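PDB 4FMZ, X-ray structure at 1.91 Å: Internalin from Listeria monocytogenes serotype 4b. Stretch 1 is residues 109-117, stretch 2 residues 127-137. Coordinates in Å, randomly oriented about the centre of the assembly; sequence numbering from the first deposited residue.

Stretch 1 109-117: LTNLRELYL
Stretch 2, residues 127-137: PLANLTKMYSL

The apolar centre is built around Leu 115 (chi1 t, chi2 p), a buried strand residue. Its CD2 lies 3.5 Å from Leu 128 CD2 and 3.8 Å from Leu 137 CD1, while its CB sits 3.7 Å from SE of selenomethionine Met 134. Met 134 folds its tip back (chi1 t, chi2 p, chi3 p), so that CE also reaches Leu 112 CB at 3.8 Å. Leu 112 and Leu 131, both m,t, meet CD1 to CD1 at 4.0 Å. Leucine and selenomethionine suit this place because their side chains are apolar and pack closely without unsatisfied polar groups: all six residues are buried, and the surface buried between the two stretches, both sides summed, is 798 Å².

The backbones run parallel. CA atoms pair Thr 110 with Leu 131 (4.7 Å), Arg 113 with Met 134 (4.3 Å), Glu 114 with Ser 136 (4.8 Å) and Leu 115 with Leu 137 (5.1 Å). The last two pairs are parallel bridges in extended conformation (phi -139 to -128°, psi 116 to 134°); Glu 114 and Ser 136 share one face, the two leucines the other. Arg 113 O accepts from Tyr 135 N (2.8 Å) and Ser 136 N (3.0 Å), and Leu 115 N donates to Ser 136 O (3.1 Å). Before the strands, type I turns at 109-112 and 131-134 repeat the same bend, closed by Leu 112 N to Leu 109 O (3.1 Å) and Met 134 N to Leu 131 O (3.2 Å).

Between these turns, water 1 donates to Thr 110 O and Leu 112 O (both 2.8 Å) and accepts from Lys 133 N (3.0 Å), bridging where no direct bond links these groups.

At the polar edge, Arg 113 curls back (chi1 to chi3 all m), letting NE donate to Lys 133 O at 2.8 Å. Lys 133, m then fully extended, brings NZ 2.9 Å from Asn 111 OD1, a hydrogen bond suited to its long, exposed chain.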

ATOM      1  N   LEU A 109      -8.532  12.504  18.151  1.00 30.97           N
ATOM      2  CA  LEU A 109      -8.041  11.149  18.443  1.00 29.20           C
ATOM      3  C   LEU A 109      -6.517  11.089  18.237  1.00 32.36           C
ATOM      4  O   LEU A 109      -6.006  10.281  17.459  1.00 29.50           O
ATOM      5  CB  LEU A 109      -8.795  10.094  17.604  1.00 28.22           C
ATOM      6  CG  LEU A 109     -10.337  10.175  17.564  1.00 32.01           C
ATOM      7  CD1 LEU A 109     -10.924   8.973  16.836  1.00 31.14           C
ATOM      8  CD2 LEU A 109     -10.938  10.256  18.969  1.00 35.52           C
ATOM      9  N   THR A 110      -5.794  11.924  19.015  1.00 30.97           N
ATOM     10  CA  THR A 110      -4.341  12.133  18.908  1.00 31.49           C
ATOM     11  C   THR A 110      -3.497  10.939  19.403  1.00 35.60           C
ATOM     12  O   THR A 110      -2.280  10.984  19.242  1.00 36.73           O
ATOM     13  CB  THR A 110      -3.939  13.438  19.581  1.00 35.61           C
ATOM     14  OG1 THR A 110      -4.388  13.454  20.949  1.00 33.37           O
ATOM     15  CG2 THR A 110      -4.468  14.656  18.827  1.00 34.37           C
ATOM     16  N   ASN A 111      -4.115   9.865  19.940  1.00 30.54           N
ATOM     17  CA  ASN A 111      -3.350   8.668  20.314  1.00 29.74           C
ATOM     18  C   ASN A 111      -3.382   7.614  19.182  1.00 31.02           C
ATOM     19  O   ASN A 111      -2.773   6.545  19.315  1.00 30.34           O
ATOM     20  CB  ASN A 111      -3.848   8.081  21.622  1.00 31.12           C
ATOM     21  CG  ASN A 111      -3.533   8.966  22.794  1.00 53.04           C
ATOM     22  OD1 ASN A 111      -2.442   9.535  22.911  1.00 43.93           O
ATOM     23  ND2 ASN A 111      -4.499   9.118  23.672  1.00 48.37           N
ATOM     24  N   LEU A 112      -4.066   7.925  18.064  1.00 26.00           N
ATOM     25  CA  LEU A 112      -4.147   7.003  16.929  1.00 25.97           C
ATOM     26  C   LEU A 112      -2.747   6.688  16.350  1.00 32.54           C
ATOM     27  O   LEU A 112      -1.935   7.592  16.122  1.00 32.38           O
ATOM     28  CB  LEU A 112      -5.062   7.555  15.828  1.00 25.51           C
ATOM     29  CG  LEU A 112      -6.564   7.306  16.007  1.00 29.39           C
ATOM     30  CD1 LEU A 112      -7.350   8.008  14.918  1.00 29.12           C
ATOM     31  CD2 LEU A 112      -6.892   5.802  16.026  1.00 29.92           C
ATOM     32  N   ARG A 113      -2.468   5.385  16.206  1.00 29.80           N
ATOM     33  CA  ARG A 113      -1.217   4.845  15.675  1.00 29.17           C
ATOM     34  C   ARG A 113      -1.484   4.185  14.319  1.00 27.94           C
ATOM     35  O   ARG A 113      -0.672   4.299  13.388  1.00 24.95           O
ATOM     36  CB  ARG A 113      -0.611   3.819  16.660  1.00 29.89           C
ATOM     37  CG  ARG A 113      -0.320   4.336  18.068  1.00 34.43           C
ATOM     38  CD  ARG A 113       0.762   5.410  18.167  1.00 47.87           C
ATOM     39  NE  ARG A 113       1.972   5.151  17.371  1.00 60.00           N
ATOM     40  CZ  ARG A 113       2.961   4.331  17.724  1.00 74.57           C
ATOM     41  NH1 ARG A 113       2.882   3.626  18.846  1.00 63.85           N
ATOM     42  NH2 ARG A 113       4.025   4.192  16.944  1.00 58.41           N
ATOM     43  N   GLU A 114      -2.630   3.500  14.209  1.00 23.86           N
ATOM     44  CA  GLU A 114      -3.027   2.822  12.974  1.00 24.00           C
ATOM     45  C   GLU A 114      -4.436   3.251  12.574  1.00 27.08           C
ATOM     46  O   GLU A 114      -5.379   3.121  13.368  1.00 25.69           O
ATOM     47  CB  GLU A 114      -2.948   1.295  13.123  1.00 25.80           C
ATOM     48  CG  GLU A 114      -1.555   0.762  13.401  1.00 37.50           C
ATOM     49  CD  GLU A 114      -1.342  -0.709  13.106  1.00 58.75           C
ATOM     50  OE1 GLU A 114      -2.117  -1.283  12.304  1.00 40.52           O
ATOM     51  OE2 GLU A 114      -0.390  -1.289  13.681  1.00 54.75           O
ATOM     52  N   LEU A 115      -4.568   3.795  11.362  1.00 23.13           N
ATOM     53  CA  LEU A 115      -5.849   4.281  10.857  1.00 23.16           C
ATOM     54  C   LEU A 115      -6.051   3.896   9.398  1.00 25.24           C
ATOM     55  O   LEU A 115      -5.276   4.332   8.542  1.00 25.54           O
ATOM     56  CB  LEU A 115      -5.929   5.812  11.039  1.00 23.29           C
ATOM     57  CG  LEU A 115      -7.123   6.547  10.414  1.00 26.76           C
ATOM     58  CD1 LEU A 115      -8.457   6.186  11.114  1.00 26.29           C
ATOM     59  CD2 LEU A 115      -6.889   8.025  10.464  1.00 25.11           C
ATOM     60  N   TYR A 116      -7.081   3.053   9.113  1.00 21.87           N
ATOM     61  CA  TYR A 116      -7.393   2.647   7.728  1.00 22.39           C
ATOM     62  C   TYR A 116      -8.726   3.247   7.329  1.00 27.14           C
ATOM     63  O   TYR A 116      -9.735   3.059   8.014  1.00 26.33           O
ATOM     64  CB  TYR A 116      -7.422   1.116   7.503  1.00 22.89           C
ATOM     65  CG  TYR A 116      -6.191   0.320   7.889  1.00 24.30           C
ATOM     66  CD1 TYR A 116      -4.995   0.954   8.218  1.00 25.93           C
ATOM     67  CD2 TYR A 116      -6.219  -1.069   7.916  1.00 25.33           C
ATOM     68  CE1 TYR A 116      -3.875   0.225   8.612  1.00 27.23           C
ATOM     69  CE2 TYR A 116      -5.104  -1.809   8.304  1.00 26.39           C
ATOM     70  CZ  TYR A 116      -3.932  -1.156   8.647  1.00 31.45           C
ATOM     71  OH  TYR A 116      -2.842  -1.865   9.080  1.00 28.37           O
ATOM     72  N   LEU A 117      -8.701   3.994   6.238  1.00 23.47           N
ATOM     73  CA  LEU A 117      -9.839   4.692   5.653  1.00 23.92           C
ATOM     74  C   LEU A 117      -9.959   4.320   4.185  1.00 27.59           C
ATOM     75  O   LEU A 117     -10.528   5.073   3.387  1.00 28.11           O
ATOM     76  CB  LEU A 117      -9.624   6.208   5.814  1.00 24.65           C
ATOM     77  CG  LEU A 117      -9.728   6.757   7.235  1.00 30.39           C
ATOM     78  CD1 LEU A 117      -9.070   8.110   7.329  1.00 30.78           C
ATOM     79  CD2 LEU A 117     -11.174   6.832   7.681  1.00 32.64           C
ATOM     80  N   PRO A 127      -8.727  16.926   9.066  1.00 28.36           N
ATOM     81  CA  PRO A 127      -8.863  16.467  10.468  1.00 28.80           C
ATOM     82  C   PRO A 127      -7.738  15.517  10.931  1.00 32.30           C
ATOM     83  O   PRO A 127      -7.633  15.252  12.122  1.00 32.09           O
ATOM     84  CB  PRO A 127     -10.213  15.739  10.481  1.00 29.68           C
ATOM     85  CG  PRO A 127     -10.965  16.308   9.328  1.00 33.79           C
ATOM     86  CD  PRO A 127      -9.910  16.527   8.275  1.00 29.28           C
ATOM     87  N   LEU A 128      -6.876  15.044  10.012  1.00 28.97           N
ATOM     88  CA  LEU A 128      -5.738  14.173  10.355  1.00 27.81           C
ATOM     89  C   LEU A 128      -4.486  14.953  10.790  1.00 30.23           C
ATOM     90  O   LEU A 128      -3.522  14.334  11.243  1.00 27.92           O
ATOM     91  CB  LEU A 128      -5.351  13.296   9.150  1.00 26.74           C
ATOM     92  CG  LEU A 128      -6.401  12.334   8.597  1.00 29.88           C
ATOM     93  CD1 LEU A 128      -5.788  11.443   7.519  1.00 29.15           C
ATOM     94  CD2 LEU A 128      -7.021  11.488   9.703  1.00 30.00           C
ATOM     95  N   ALA A 129      -4.494  16.289  10.636  1.00 27.74           N
ATOM     96  CA  ALA A 129      -3.335  17.167  10.865  1.00 28.49           C
ATOM     97  C   ALA A 129      -2.636  17.011  12.216  1.00 31.83           C
ATOM     98  O   ALA A 129      -1.408  17.075  12.249  1.00 30.78           O
ATOM     99  CB  ALA A 129      -3.719  18.622  10.671  1.00 30.08           C
ATOM    100  N   ASN A 130      -3.377  16.821  13.311  1.00 30.06           N
ATOM    101  CA  ASN A 130      -2.717  16.747  14.621  1.00 31.06           C
ATOM    102  C   ASN A 130      -2.519  15.304  15.110  1.00 33.49           C
ATOM    103  O   ASN A 130      -2.137  15.090  16.263  1.00 32.93           O
ATOM    104  CB  ASN A 130      -3.481  17.576  15.657  1.00 36.00           C
ATOM    105  CG  ASN A 130      -3.571  19.052  15.314  1.00 59.39           C
ATOM    106  OD1 ASN A 130      -4.550  19.719  15.654  1.00 59.36           O
ATOM    107  ND2 ASN A 130      -2.566  19.597  14.628  1.00 45.82           N
ATOM    108  N   LEU A 131      -2.718  14.324  14.222  1.00 28.49           N
ATOM    109  CA  LEU A 131      -2.543  12.917  14.584  1.00 27.91           C
ATOM    110  C   LEU A 131      -1.081  12.527  14.331  1.00 31.82           C
ATOM    111  O   LEU A 131      -0.780  11.631  13.537  1.00 29.83           O
ATOM    112  CB  LEU A 131      -3.533  12.028  13.803  1.00 26.98           C
ATOM    113  CG  LEU A 131      -5.023  12.441  13.830  1.00 31.91           C
ATOM    114  CD1 LEU A 131      -5.902  11.364  13.231  1.00 30.83           C
ATOM    115  CD2 LEU A 131      -5.500  12.749  15.252  1.00 34.70           C
ATOM    116  N   THR A 132      -0.178  13.195  15.067  1.00 29.48           N
ATOM    117  CA  THR A 132       1.286  13.146  14.919  1.00 29.89           C
ATOM    118  C   THR A 132       1.920  11.868  15.482  1.00 32.40           C
ATOM    119  O   THR A 132       3.122  11.684  15.303  1.00 31.52           O
ATOM    120  CB  THR A 132       1.913  14.391  15.562  1.00 37.36           C
ATOM    121  OG1 THR A 132       1.526  14.447  16.938  1.00 39.09           O
ATOM    122  CG2 THR A 132       1.509  15.673  14.850  1.00 38.32           C
ATOM    123  N   LYS A 133       1.128  10.981  16.118  1.00 28.60           N
ATOM    124  CA  LYS A 133       1.630   9.687  16.593  1.00 28.52           C
ATOM    125  C   LYS A 133       1.419   8.593  15.517  1.00 30.45           C
ATOM    126  O   LYS A 133       1.839   7.451  15.722  1.00 31.71           O
ATOM    127  CB  LYS A 133       0.945   9.265  17.906  1.00 30.99           C
ATOM    128  CG  LYS A 133       1.384  10.041  19.138  1.00 40.11           C
ATOM    129  CD  LYS A 133       0.744   9.403  20.364  1.00 45.78           C
ATOM    130  CE  LYS A 133       1.059  10.099  21.658  1.00 55.47           C
ATOM    131  NZ  LYS A 133       0.407   9.407  22.800  1.00 59.31           N
HETATM  132  N   MSE A 134       0.757   8.935  14.386  1.00 24.56           N
HETATM  133  CA  MSE A 134       0.447   7.977  13.305  1.00 21.94           C
HETATM  134  C   MSE A 134       1.689   7.185  12.864  1.00 28.78           C
HETATM  135  O   MSE A 134       2.736   7.769  12.581  1.00 28.65           O
HETATM  136  CB  MSE A 134      -0.171   8.680  12.078  1.00 21.68           C
HETATM  137  CG  MSE A 134      -0.981   7.732  11.174  1.00 22.74           C
HETATM  138 SE   MSE A 134      -2.517   6.876  12.044  0.75 24.23          SE
HETATM  139  CE  MSE A 134      -3.575   8.490  12.410  1.00 22.45           C
ATOM    140  N   TYR A 135       1.552   5.853  12.856  1.00 26.23           N
ATOM    141  CA  TYR A 135       2.587   4.890  12.486  1.00 26.29           C
ATOM    142  C   TYR A 135       2.229   4.221  11.156  1.00 28.60           C
ATOM    143  O   TYR A 135       3.114   3.999  10.334  1.00 27.78           O
ATOM    144  CB  TYR A 135       2.754   3.845  13.600  1.00 28.39           C
ATOM    145  CG  TYR A 135       3.738   2.736  13.293  1.00 30.68           C
ATOM    146  CD1 TYR A 135       5.088   2.878  13.588  1.00 33.55           C
ATOM    147  CD2 TYR A 135       3.303   1.504  12.809  1.00 31.22           C
ATOM    148  CE1 TYR A 135       5.991   1.839  13.369  1.00 34.87           C
ATOM    149  CE2 TYR A 135       4.201   0.465  12.563  1.00 31.99           C
ATOM    150  CZ  TYR A 135       5.545   0.639  12.848  1.00 40.02           C
ATOM    151  OH  TYR A 135       6.451  -0.371  12.638  1.00 42.22           O
ATOM    152  N   SER A 136       0.947   3.892  10.946  1.00 25.03           N
ATOM    153  CA  SER A 136       0.485   3.252   9.719  1.00 23.76           C
ATOM    154  C   SER A 136      -0.839   3.866   9.275  1.00 26.71           C
ATOM    155  O   SER A 136      -1.803   3.870  10.038  1.00 26.53           O
ATOM    156  CB  SER A 136       0.340   1.749   9.924  1.00 26.24           C
ATOM    157  OG  SER A 136      -0.123   1.140   8.732  1.00 27.54           O
ATOM    158  N   LEU A 137      -0.871   4.396   8.049  1.00 22.43           N
ATOM    159  CA  LEU A 137      -2.049   5.047   7.513  1.00 21.27           C
ATOM    160  C   LEU A 137      -2.420   4.486   6.155  1.00 24.20           C
ATOM    161  O   LEU A 137      -1.563   4.339   5.293  1.00 24.46           O
ATOM    162  CB  LEU A 137      -1.804   6.562   7.421  1.00 21.25           C
ATOM    163  CG  LEU A 137      -2.956   7.438   6.901  1.00 25.03           C
ATOM    164  CD1 LEU A 137      -4.149   7.444   7.879  1.00 25.77           C
ATOM    165  CD2 LEU A 137      -2.459   8.858   6.648  1.00 24.28           C
TER
HETATM  166  O   HOH W   1      -1.805  10.387  16.512  1.00 27.93           O
HETATM  167  O   HOH W   2       0.340  -1.443   9.835  1.00 29.52           O